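Long-range contacts in allantoicase (Saccharomyces cerevisiae, PDB 1O59), which hydrolyses allantoate to (S)-ureidoglycolate and urea, a step of allantoin degradation that lets yeast use purines as a secondary nitrogen source: residues 33-38 with 194-199; 40-45 with 100-105; 130-135 with 174-179. One frame throughout, in Å; residues are numbered along the deposited sequence.

Contact 1 of 3, residues 33-38 with 194-199; sequences KAVDVI and GRVVPP
Gly194 N donates to Val35 O across 2.9 Å, and the return bond runs from Val35 N to Gly194 O at 3.2 Å. The two make an antiparallel hydrogen-bonded pair between the short strand 35-36 and the end of strand 186-196. Val35 N stands above the plane of the Gly194 carbonyl, and Ala34 CA brings a CA-H...O contact to the same oxygen at 3.3 Å. Beside this pair, Val196 CG2 packs against Val35 CG2 at 3.8 Å and, more distantly, against Val37 CG1.

Next to this pair, the side chains of Lys33 and Arg195 run side by side. Arg195 is modelled in two conformers; in the one described, Lys33 CB sits over the centre of one guanidinium face, 3.7 Å from Arg195 CZ. A water donates to Lys33 O, accepts from Val196 N and is held weakly by Arg195 NH1. Lys33 NZ bonds Gln263 OE1, while Arg195 NH1 bonds Gly216 O. The two cationic side chains therefore meet through an aliphatic carbon on a flat face, with their charged atoms kept apart and their polar ends bonded to Gln263 and Gly216, the former within the second allantoicase repeat.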
ATOM      1  N   LYS A  33       0.483  11.386   2.067  1.00 59.26           N
ATOM      2  CA  LYS A  33      -0.002  10.377   3.012  1.00 59.33           C
ATOM      3  C   LYS A  33      -0.704   9.225   2.292  1.00 59.37           C
ATOM      4  O   LYS A  33      -1.723   8.706   2.767  1.00 59.88           O
ATOM      5  CB  LYS A  33      -0.949  11.014   4.050  1.00 59.48           C
ATOM      6  CG  LYS A  33      -0.482  12.376   4.628  1.00 59.46           C
ATOM      7  CD  LYS A  33       0.916  12.338   5.301  1.00 60.00           C
ATOM      8  CE  LYS A  33       1.332  13.740   5.830  1.00 60.31           C
ATOM      9  NZ  LYS A  33       2.478  13.681   6.778  1.00 58.90           N
ATOM     10  N   ALA A  34      -0.156   8.819   1.158  1.00 59.01           N
ATOM     11  CA  ALA A  34      -0.840   7.884   0.293  1.00 59.17           C
ATOM     12  C   ALA A  34      -0.294   6.471   0.379  1.00 59.79           C
ATOM     13  O   ALA A  34       0.860   6.248   0.772  1.00 59.86           O
ATOM     14  CB  ALA A  34      -0.759   8.355  -1.115  1.00 59.31           C
ATOM     15  N   VAL A  35      -1.144   5.533  -0.045  1.00 60.24           N
ATOM     16  CA  VAL A  35      -0.857   4.099  -0.079  1.00 60.75           C
ATOM     17  C   VAL A  35      -1.401   3.508  -1.381  1.00 60.72           C
ATOM     18  O   VAL A  35      -2.209   4.143  -2.058  1.00 60.80           O
ATOM     19  CB  VAL A  35      -1.517   3.374   1.113  1.00 61.00           C
ATOM     20  CG1 VAL A  35      -0.974   3.907   2.452  1.00 61.41           C
ATOM     21  CG2 VAL A  35      -3.058   3.511   1.052  1.00 60.92           C
ATOM     22  N   ASP A  36      -0.961   2.297  -1.718  1.00 60.71           N
ATOM     23  CA  ASP A  36      -1.492   1.552  -2.877  1.00 60.42           C
ATOM     24  C   ASP A  36      -2.874   0.970  -2.557  1.00 60.73           C
ATOM     25  O   ASP A  36      -3.018  -0.132  -1.966  1.00 60.39           O
ATOM     26  CB  ASP A  36      -0.513   0.468  -3.310  1.00 60.35           C
ATOM     27  CG  ASP A  36      -1.039  -0.395  -4.438  1.00 60.75           C
ATOM     28  OD1 ASP A  36      -1.932   0.086  -5.188  1.00 61.75           O
ATOM     29  OD2 ASP A  36      -0.595  -1.566  -4.642  1.00 56.09           O
ATOM     30  N   VAL A  37      -3.896   1.723  -2.964  1.00 60.53           N
ATOM     31  CA  VAL A  37      -5.255   1.426  -2.570  1.00 60.85           C
ATOM     32  C   VAL A  37      -5.864   0.278  -3.380  1.00 60.94           C
ATOM     33  O   VAL A  37      -6.966  -0.164  -3.056  1.00 60.91           O
ATOM     34  CB  VAL A  37      -6.163   2.670  -2.676  1.00 60.99           C
ATOM     35  CG1 VAL A  37      -5.717   3.766  -1.698  1.00 60.40           C
ATOM     36  CG2 VAL A  37      -6.206   3.196  -4.133  1.00 62.11           C
ATOM     37  N   ILE A  38      -5.171  -0.164  -4.442  1.00 61.12           N
ATOM     38  CA  ILE A  38      -5.613  -1.309  -5.251  1.00 61.41           C
ATOM     39  C   ILE A  38      -4.816  -2.588  -5.020  1.00 61.63           C
ATOM     40  O   ILE A  38      -5.143  -3.621  -5.618  1.00 61.74           O
ATOM     41  CB  ILE A  38      -5.616  -0.996  -6.761  1.00 61.29           C
ATOM     42  CG1 ILE A  38      -4.195  -0.735  -7.277  1.00 62.15           C
ATOM     43  CG2 ILE A  38      -6.531   0.175  -7.025  1.00 63.28           C
ATOM     44  CD1 ILE A  38      -4.114  -0.365  -8.737  1.00 61.00           C
ATOM     45  N   GLY A 194      -3.276   6.560  -3.283  1.00 60.42           N
ATOM     46  CA  GLY A 194      -4.289   7.533  -2.871  1.00 60.95           C
ATOM     47  C   GLY A 194      -4.346   7.793  -1.371  1.00 61.10           C
ATOM     48  O   GLY A 194      -3.911   6.980  -0.579  1.00 60.53           O
ATOM     49  N   ARG A 195      -4.866   8.954  -0.994  1.00 61.76           N
ATOM     50  CA  ARG A 195      -5.005   9.321   0.398  1.00 62.46           C
ATOM     51  C   ARG A 195      -6.343   8.736   0.762  1.00 63.25           C
ATOM     52  O   ARG A 195      -7.340   9.075   0.155  1.00 63.09           O
ATOM     53  CB  ARG A 195      -4.961  10.853   0.596  1.00 62.51           C
ATOM     54  CG  ARG A 195      -4.556  11.311   1.979  0.50 62.52           C
ATOM     55  CD  ARG A 195      -5.557  11.009   3.081  0.50 62.78           C
ATOM     56  NE  ARG A 195      -5.017  11.414   4.377  0.50 62.82           N
ATOM     57  CZ  ARG A 195      -4.467  10.609   5.277  0.50 61.55           C
ATOM     58  NH1 ARG A 195      -4.395   9.309   5.078  0.50 59.60           N
ATOM     59  NH2 ARG A 195      -3.996  11.127   6.402  0.50 62.82           N
ATOM     60  N   VAL A 196      -6.353   7.836   1.742  1.00 64.53           N
ATOM     61  CA  VAL A 196      -7.555   7.127   2.115  1.00 65.43           C
ATOM     62  C   VAL A 196      -8.492   8.059   2.847  1.00 67.15           C
ATOM     63  O   VAL A 196      -8.069   8.877   3.657  1.00 66.37           O
ATOM     64  CB  VAL A 196      -7.244   5.874   2.992  1.00 65.14           C
ATOM     65  CG1 VAL A 196      -8.535   5.193   3.466  1.00 65.15           C
ATOM     66  CG2 VAL A 196      -6.379   4.902   2.243  1.00 63.98           C
ATOM     67  N   VAL A 197      -9.769   7.930   2.509  1.00 69.89           N
ATOM     68  CA  VAL A 197     -10.859   8.546   3.241  1.00 72.21           C
ATOM     69  C   VAL A 197     -11.428   7.530   4.233  1.00 75.02           C
ATOM     70  O   VAL A 197     -12.006   6.513   3.812  1.00 75.75           O
ATOM     71  CB  VAL A 197     -12.007   8.942   2.296  1.00 71.98           C
ATOM     72  CG1 VAL A 197     -13.128   9.631   3.081  1.00 72.15           C
ATOM     73  CG2 VAL A 197     -11.485   9.844   1.172  1.00 72.40           C
ATOM     74  N   PRO A 198     -11.303   7.780   5.533  1.00 77.86           N
ATOM     75  CA  PRO A 198     -11.912   6.871   6.497  1.00 80.17           C
ATOM     76  C   PRO A 198     -13.473   6.894   6.368  1.00 81.91           C
ATOM     77  O   PRO A 198     -14.070   7.963   6.041  1.00 82.39           O
ATOM     78  CB  PRO A 198     -11.469   7.445   7.857  1.00 80.31           C
ATOM     79  CG  PRO A 198     -11.209   8.932   7.597  1.00 79.46           C
ATOM     80  CD  PRO A 198     -10.664   8.950   6.181  1.00 78.23           C
ATOM     81  N   PRO A 199     -14.129   5.751   6.640  1.00 83.09           N
ATOM     82  CA  PRO A 199     -15.610   5.652   6.577  1.00 82.80           C
ATOM     83  C   PRO A 199     -16.301   6.102   7.877  1.00 82.75           C
ATOM     84  O   PRO A 199     -16.586   7.296   8.051  1.00 82.52           O
ATOM     85  CB  PRO A 199     -15.824   4.142   6.366  1.00 83.41           C
ATOM     86  CG  PRO A 199     -14.723   3.515   7.242  1.00 83.46           C
ATOM     87  CD  PRO A 199     -13.516   4.458   7.037  1.00 83.25           C
TER
HETATM   88  O   HOH W   1      -3.939   7.116   3.134  1.00 37.79           O

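Contact 2 of 3, residues 40-45 with 100-105; sequences SKLGGQ and MGVAAA
Gly101 presses its CA into the turn made by Leu42, Gly43 and Gly44, and this is the tight part of the contact. Gly101 CA lies 3.2 Å from Leu42 O, in a CA-H...O contact with an angle of 140° at the hydrogen, and 3.4 Å from Gly43 C. A CB on Gly101 would point into the turn and clash with Leu42 O, so the approach depends on the missing side chain. Gly43 matters for a different reason: its positive phi (103°) would jam a CB against the carbonyl oxygen of Leu42.

Leu42 closes one flank. Its CG lies between the backbone N and the carbonyl carbon (chi1 53°), and CD1 meets Gly101 CA at 3.6 Å, with Val102 CG1 a looser neighbour at 4.3 Å.

The other part is slack. No direct hydrogen bond joins the segments, and Gly43 O and Met100 O, both acceptors, are spanned by a water that donates to Gly43 O at 2.9 Å and to Met100 O at 3.0 Å. The CB of Met100, a selenomethionine, leaves the backbone away from this turn, and the side chain packs on Val37. Segment 100-105 leads from strand 94-99 of one antiparallel sheet to strand 105-113 of a second sheet in the same repeat, a crossing between sheets consistent with the beta sandwich of galactose-binding-domain-like proteins.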
ATOM      1  N   SER A  40      -3.674  -6.032  -3.616  1.00 60.83           N
ATOM      2  CA  SER A  40      -4.383  -7.180  -3.051  1.00 60.81           C
ATOM      3  C   SER A  40      -4.171  -7.367  -1.551  1.00 61.04           C
ATOM      4  O   SER A  40      -5.013  -7.950  -0.862  1.00 60.85           O
ATOM      5  CB  SER A  40      -3.949  -8.448  -3.754  1.00 60.58           C
ATOM      6  OG  SER A  40      -2.594  -8.704  -3.503  1.00 60.40           O
ATOM      7  N   LYS A  41      -3.038  -6.882  -1.061  1.00 61.82           N
ATOM      8  CA  LYS A  41      -2.669  -7.020   0.348  1.00 62.37           C
ATOM      9  C   LYS A  41      -3.471  -6.141   1.295  1.00 62.78           C
ATOM     10  O   LYS A  41      -3.407  -6.379   2.504  1.00 62.64           O
ATOM     11  CB  LYS A  41      -1.180  -6.767   0.570  1.00 62.15           C
ATOM     12  CG  LYS A  41      -0.730  -5.313   0.466  1.00 62.06           C
ATOM     13  CD  LYS A  41       0.789  -5.275   0.662  1.00 62.48           C
ATOM     14  CE  LYS A  41       1.348  -3.898   0.811  1.00 63.60           C
ATOM     15  NZ  LYS A  41       2.839  -4.016   0.964  1.00 63.75           N
ATOM     16  N   LEU A  42      -4.192  -5.136   0.780  1.00 62.78           N
ATOM     17  CA  LEU A  42      -5.204  -4.478   1.597  1.00 63.30           C
ATOM     18  C   LEU A  42      -6.608  -4.709   1.051  1.00 63.15           C
ATOM     19  O   LEU A  42      -7.560  -4.068   1.456  1.00 63.18           O
ATOM     20  CB  LEU A  42      -4.907  -2.985   1.850  1.00 63.59           C
ATOM     21  CG  LEU A  42      -4.632  -2.015   0.708  1.00 65.23           C
ATOM     22  CD1 LEU A  42      -5.882  -1.808  -0.177  1.00 66.87           C
ATOM     23  CD2 LEU A  42      -4.103  -0.677   1.243  1.00 63.17           C
ATOM     24  N   GLY A  43      -6.730  -5.670   0.164  1.00 63.39           N
ATOM     25  CA  GLY A  43      -8.029  -6.157  -0.251  1.00 63.94           C
ATOM     26  C   GLY A  43      -8.492  -5.671  -1.608  1.00 64.04           C
ATOM     27  O   GLY A  43      -9.674  -5.806  -1.934  1.00 63.92           O
ATOM     28  N   GLY A  44      -7.575  -5.111  -2.392  1.00 63.65           N
ATOM     29  CA  GLY A  44      -7.862  -4.773  -3.779  1.00 64.25           C
ATOM     30  C   GLY A  44      -8.305  -5.995  -4.573  1.00 64.64           C
ATOM     31  O   GLY A  44      -7.775  -7.093  -4.367  1.00 65.50           O
ATOM     32  N   GLN A  45      -9.267  -5.807  -5.474  1.00 64.51           N
ATOM     33  CA  GLN A  45      -9.873  -6.903  -6.217  1.00 65.30           C
ATOM     34  C   GLN A  45     -10.093  -6.568  -7.670  1.00 64.58           C
ATOM     35  O   GLN A  45     -10.664  -5.517  -7.992  1.00 64.29           O
ATOM     36  CB  GLN A  45     -11.246  -7.222  -5.652  1.00 65.57           C
ATOM     37  CG  GLN A  45     -11.292  -8.377  -4.690  1.00 70.15           C
ATOM     38  CD  GLN A  45     -12.425  -8.203  -3.670  1.00 76.06           C
ATOM     39  OE1 GLN A  45     -13.524  -7.711  -4.016  1.00 77.61           O
ATOM     40  NE2 GLN A  45     -12.155  -8.573  -2.405  1.00 79.68           N
HETATM   41  N   MSE A 100     -10.980  -0.927  -4.963  1.00 58.41           N
HETATM   42  CA  MSE A 100      -9.993  -0.697  -3.905  1.00 56.99           C
HETATM   43  C   MSE A 100     -10.301  -1.563  -2.689  1.00 58.40           C
HETATM   44  O   MSE A 100     -11.441  -1.972  -2.456  1.00 57.65           O
HETATM   45  CB  MSE A 100     -10.012   0.759  -3.412  1.00 56.99           C
HETATM   46  CG  MSE A 100      -9.722   1.789  -4.461  1.00 55.91           C
HETATM   47 SE   MSE A 100     -10.007   3.575  -3.772  0.50 48.56          SE
HETATM   48  CE  MSE A 100      -9.844   4.387  -5.327  1.00 52.30           C
ATOM     49  N   GLY A 101      -9.266  -1.778  -1.881  1.00 59.41           N
ATOM     50  CA  GLY A 101      -9.433  -2.505  -0.638  1.00 59.88           C
ATOM     51  C   GLY A 101      -9.861  -1.576   0.466  1.00 60.17           C
ATOM     52  O   GLY A 101     -10.421  -1.998   1.439  1.00 60.29           O
ATOM     53  N   VAL A 102      -9.567  -0.293   0.318  1.00 61.37           N
ATOM     54  CA  VAL A 102     -10.114   0.740   1.208  1.00 61.19           C
ATOM     55  C   VAL A 102     -11.471   1.209   0.678  1.00 61.23           C
ATOM     56  O   VAL A 102     -11.819   0.968  -0.467  1.00 61.84           O
ATOM     57  CB  VAL A 102      -9.163   1.930   1.317  1.00 61.05           C
ATOM     58  CG1 VAL A 102      -7.854   1.454   1.898  1.00 60.61           C
ATOM     59  CG2 VAL A 102      -8.950   2.606  -0.052  1.00 60.60           C
ATOM     60  N   ALA A 103     -12.223   1.886   1.527  1.00 61.38           N
ATOM     61  CA  ALA A 103     -13.577   2.332   1.198  1.00 61.17           C
ATOM     62  C   ALA A 103     -13.659   3.414   0.098  1.00 61.07           C
ATOM     63  O   ALA A 103     -14.662   3.465  -0.637  1.00 61.88           O
ATOM     64  CB  ALA A 103     -14.242   2.845   2.457  1.00 60.88           C
ATOM     65  N   ALA A 104     -12.639   4.284   0.037  1.00 59.82           N
ATOM     66  CA  ALA A 104     -12.580   5.404  -0.875  1.00 58.98           C
ATOM     67  C   ALA A 104     -11.239   6.140  -0.728  1.00 59.13           C
ATOM     68  O   ALA A 104     -10.590   6.090   0.316  1.00 59.54           O
ATOM     69  CB  ALA A 104     -13.722   6.355  -0.609  1.00 58.99           C
ATOM     70  N   ALA A 105     -10.819   6.834  -1.773  1.00 58.86           N
ATOM     71  CA  ALA A 105      -9.585   7.602  -1.729  1.00 58.35           C
ATOM     72  C   ALA A 105      -9.525   8.717  -2.790  1.00 58.18           C
ATOM     73  O   ALA A 105     -10.157   8.632  -3.850  1.00 57.75           O
ATOM     74  CB  ALA A 105      -8.394   6.655  -1.898  1.00 57.97           C
TER
HETATM   75  O   HOH W   2     -12.142  -4.856  -3.050  1.00 56.20           O

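Contact 3 of 3, residues 130-135 with 174-179; sequences LYDEGE and FTHIKL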
ATOM      1  N   LEU A 130     -13.985   5.755 -10.598  1.00 58.95           N
ATOM      2  CA  LEU A 130     -15.328   6.132 -10.185  1.00 59.73           C
ATOM      3  C   LEU A 130     -15.626   5.926  -8.694  1.00 60.32           C
ATOM      4  O   LEU A 130     -14.915   5.226  -7.962  1.00 60.27           O
ATOM      5  CB  LEU A 130     -16.391   5.463 -11.081  1.00 60.05           C
ATOM      6  CG  LEU A 130     -16.828   3.985 -11.036  1.00 59.89           C
ATOM      7  CD1 LEU A 130     -17.510   3.555  -9.704  1.00 60.22           C
ATOM      8  CD2 LEU A 130     -17.791   3.760 -12.211  1.00 59.29           C
ATOM      9  N   TYR A 131     -16.706   6.564  -8.283  1.00 61.03           N
ATOM     10  CA  TYR A 131     -17.202   6.509  -6.937  1.00 62.42           C
ATOM     11  C   TYR A 131     -18.533   5.756  -6.913  1.00 64.03           C
ATOM     12  O   TYR A 131     -19.533   6.225  -7.463  1.00 63.87           O
ATOM     13  CB  TYR A 131     -17.421   7.919  -6.395  1.00 61.74           C
ATOM     14  CG  TYR A 131     -17.844   7.883  -4.971  1.00 60.91           C
ATOM     15  CD1 TYR A 131     -16.920   7.601  -3.988  1.00 61.38           C
ATOM     16  CD2 TYR A 131     -19.167   8.090  -4.598  1.00 61.15           C
ATOM     17  CE1 TYR A 131     -17.279   7.532  -2.666  1.00 61.27           C
ATOM     18  CE2 TYR A 131     -19.541   8.032  -3.263  1.00 61.34           C
ATOM     19  CZ  TYR A 131     -18.579   7.744  -2.305  1.00 61.07           C
ATOM     20  OH  TYR A 131     -18.869   7.680  -0.969  1.00 61.78           O
ATOM     21  N   ASP A 132     -18.530   4.597  -6.258  1.00 66.41           N
ATOM     22  CA  ASP A 132     -19.721   3.774  -6.116  1.00 68.24           C
ATOM     23  C   ASP A 132     -20.037   3.517  -4.646  1.00 70.24           C
ATOM     24  O   ASP A 132     -19.153   3.277  -3.836  1.00 70.33           O
ATOM     25  CB  ASP A 132     -19.525   2.476  -6.868  1.00 68.35           C
ATOM     26  CG  ASP A 132     -20.640   1.509  -6.656  1.00 67.87           C
ATOM     27  OD1 ASP A 132     -21.814   1.891  -6.838  1.00 64.65           O
ATOM     28  OD2 ASP A 132     -20.417   0.327  -6.306  1.00 69.89           O
ATOM     29  N   GLU A 133     -21.317   3.596  -4.313  1.00 72.99           N
ATOM     30  CA  GLU A 133     -21.787   3.470  -2.937  1.00 75.16           C
ATOM     31  C   GLU A 133     -22.198   2.027  -2.617  1.00 75.86           C
ATOM     32  O   GLU A 133     -21.459   1.319  -1.937  1.00 76.36           O
ATOM     33  CB  GLU A 133     -22.945   4.437  -2.718  1.00 75.58           C
ATOM     34  CG  GLU A 133     -22.543   5.912  -2.740  1.00 76.92           C
ATOM     35  CD  GLU A 133     -22.865   6.613  -1.425  1.00 79.27           C
ATOM     36  OE1 GLU A 133     -22.079   6.492  -0.452  1.00 78.93           O
ATOM     37  OE2 GLU A 133     -23.928   7.282  -1.373  1.00 79.71           O
ATOM     38  N   GLY A 134     -23.350   1.577  -3.119  1.00 76.85           N
ATOM     39  CA  GLY A 134     -23.831   0.217  -2.818  1.00 77.30           C
ATOM     40  C   GLY A 134     -22.990  -0.818  -3.541  1.00 78.42           C
ATOM     41  O   GLY A 134     -22.803  -0.696  -4.769  1.00 79.12           O
ATOM     42  N   GLU A 135     -22.462  -1.825  -2.826  1.00 78.73           N
ATOM     43  CA  GLU A 135     -21.973  -3.035  -3.528  1.00 78.72           C
ATOM     44  C   GLU A 135     -23.244  -3.713  -4.136  1.00 78.04           C
ATOM     45  O   GLU A 135     -23.780  -4.737  -3.652  1.00 78.31           O
ATOM     46  CB  GLU A 135     -21.075  -3.947  -2.644  1.00 79.04           C
ATOM     47  CG  GLU A 135     -20.523  -5.241  -3.307  1.00 80.05           C
ATOM     48  CD  GLU A 135     -19.705  -5.066  -4.626  1.00 83.95           C
ATOM     49  OE1 GLU A 135     -19.288  -3.934  -5.000  1.00 85.58           O
ATOM     50  OE2 GLU A 135     -19.449  -6.099  -5.311  1.00 83.45           O
ATOM     51  N   PHE A 174     -12.823   8.391  -4.826  1.00 59.87           N
ATOM     52  CA  PHE A 174     -13.194   7.264  -5.683  1.00 58.70           C
ATOM     53  C   PHE A 174     -13.063   5.927  -4.945  1.00 58.25           C
ATOM     54  O   PHE A 174     -12.396   5.852  -3.914  1.00 57.10           O
ATOM     55  CB  PHE A 174     -12.303   7.251  -6.930  1.00 58.39           C
ATOM     56  CG  PHE A 174     -12.372   8.515  -7.735  1.00 57.61           C
ATOM     57  CD1 PHE A 174     -13.454   8.761  -8.549  1.00 57.12           C
ATOM     58  CD2 PHE A 174     -11.380   9.479  -7.653  1.00 57.76           C
ATOM     59  CE1 PHE A 174     -13.538   9.916  -9.281  1.00 56.05           C
ATOM     60  CE2 PHE A 174     -11.479  10.645  -8.404  1.00 55.25           C
ATOM     61  CZ  PHE A 174     -12.549  10.841  -9.214  1.00 56.05           C
ATOM     62  N   THR A 175     -13.696   4.894  -5.514  1.00 57.95           N
ATOM     63  CA  THR A 175     -13.770   3.533  -4.945  1.00 58.02           C
ATOM     64  C   THR A 175     -13.264   2.435  -5.882  1.00 58.32           C
ATOM     65  O   THR A 175     -12.948   1.342  -5.428  1.00 59.51           O
ATOM     66  CB  THR A 175     -15.232   3.162  -4.641  1.00 57.50           C
ATOM     67  OG1 THR A 175     -15.985   3.234  -5.856  1.00 59.06           O
ATOM     68  CG2 THR A 175     -15.939   4.147  -3.690  1.00 55.65           C
ATOM     69  N   HIS A 176     -13.268   2.717  -7.182  1.00 58.35           N
ATOM     70  CA  HIS A 176     -12.932   1.778  -8.247  1.00 57.84           C
ATOM     71  C   HIS A 176     -11.994   2.455  -9.270  1.00 57.66           C
ATOM     72  O   HIS A 176     -12.125   3.635  -9.542  1.00 56.88           O
ATOM     73  CB  HIS A 176     -14.192   1.367  -9.006  1.00 57.73           C
ATOM     74  CG  HIS A 176     -15.099   0.450  -8.250  1.00 57.18           C
ATOM     75  ND1 HIS A 176     -15.900   0.883  -7.216  1.00 54.50           N
ATOM     76  CD2 HIS A 176     -15.363  -0.869  -8.410  1.00 55.93           C
ATOM     77  CE1 HIS A 176     -16.605  -0.135  -6.758  1.00 56.31           C
ATOM     78  NE2 HIS A 176     -16.300  -1.209  -7.468  1.00 56.53           N
ATOM     79  N   ILE A 177     -11.095   1.667  -9.856  1.00 57.72           N
ATOM     80  CA  ILE A 177     -10.125   2.140 -10.837  1.00 57.75           C
ATOM     81  C   ILE A 177     -10.270   1.349 -12.121  1.00 57.43           C
ATOM     82  O   ILE A 177     -10.500   0.146 -12.082  1.00 56.75           O
ATOM     83  CB  ILE A 177      -8.669   1.970 -10.260  1.00 58.11           C
ATOM     84  CG1 ILE A 177      -8.502   2.823  -8.976  1.00 57.42           C
ATOM     85  CG2 ILE A 177      -7.596   2.289 -11.327  1.00 57.98           C
ATOM     86  CD1 ILE A 177      -8.830   4.260  -9.155  1.00 56.42           C
ATOM     87  N   LYS A 178     -10.136   2.050 -13.243  1.00 57.70           N
ATOM     88  CA  LYS A 178     -10.071   1.440 -14.575  1.00 57.09           C
ATOM     89  C   LYS A 178      -8.721   1.743 -15.198  1.00 58.12           C
ATOM     90  O   LYS A 178      -8.331   2.906 -15.389  1.00 58.10           O
ATOM     91  CB  LYS A 178     -11.178   1.958 -15.512  1.00 56.84           C
ATOM     92  CG  LYS A 178     -11.502   0.995 -16.663  1.00 56.19           C
ATOM     93  CD  LYS A 178     -12.094   1.648 -17.896  1.00 55.23           C
ATOM     94  CE  LYS A 178     -13.382   2.353 -17.622  1.00 53.38           C
ATOM     95  NZ  LYS A 178     -14.029   2.867 -18.841  1.00 49.14           N
ATOM     96  N   LEU A 179      -8.011   0.678 -15.526  1.00 58.92           N
ATOM     97  CA  LEU A 179      -6.761   0.781 -16.252  1.00 59.23           C
ATOM     98  C   LEU A 179      -7.040   0.483 -17.709  1.00 58.20           C
ATOM     99  O   LEU A 179      -7.653  -0.521 -18.034  1.00 57.70           O
ATOM    100  CB  LEU A 179      -5.762  -0.215 -15.667  1.00 59.57           C
ATOM    101  CG  LEU A 179      -4.466  -0.485 -16.430  1.00 60.72           C
ATOM    102  CD1 LEU A 179      -3.560   0.712 -16.429  1.00 60.08           C
ATOM    103  CD2 LEU A 179      -3.812  -1.701 -15.762  1.00 61.43           C
TER
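Leu130 faces Thr175 and His176 together, a classic beta bulge where strands 124-130 and 176-182 pair. Leu130 O takes both Thr175 N, at 2.8 Å and nearly straight (176°), and His176 N, while Leu130 N donates back to His176 O.

On one face of the sheet the side chains of Leu130 and His176 lie side by side and point the same way, with Leu130 CD1 4.0 Å from His176 ND1. The Asp132 and His176 side chains cross obliquely, carboxylate and ring planes 59° apart, and Asp132 OD1 forms a salt bridge with Arg145. Thr175 OG1 ties these groups together: it accepts from Asp132 N at 2.9 Å and lies in the imidazole plane at the ring edge, hydrogen-bonded to His176 ND1 at 2.7 Å. A valine here, lacking OG1, would probably leave Asp132 N without this acceptor and the His176 ring freer to turn.

Phe174 sets its ring edge against the Leu130 backbone, with Phe174 CD1 3.6 Å from Leu130 C. Tyr131, its CG anti to the backbone N (chi1 -176°), crosses the threonine, and Tyr131 CD1 touches Thr175 CG2 at 3.6 Å.

In the fold
From the N terminus, the chain leaves helix 21-31 and enters 33-38, which contact 1 pairs with 194-199 some 160 residues later, closing a loop that holds the other two contacts. Contact 2 closes first, where the turn at 40-45 meets 100-105; contact 3 then opens and closes, so these two lie in series without crossing. Contact 3 lies in the sheet of strands 124-130 and 176-182, contact 1 in that of strands 35-36 and 186-196, while segment 100-105 passes between them. It bonds to contact 1 through Gly101 N to Val37 O and Val197 N to Ala104 O, and to contact 3 through Met100 N to Thr175 O and Ala105 N to Phe174 O.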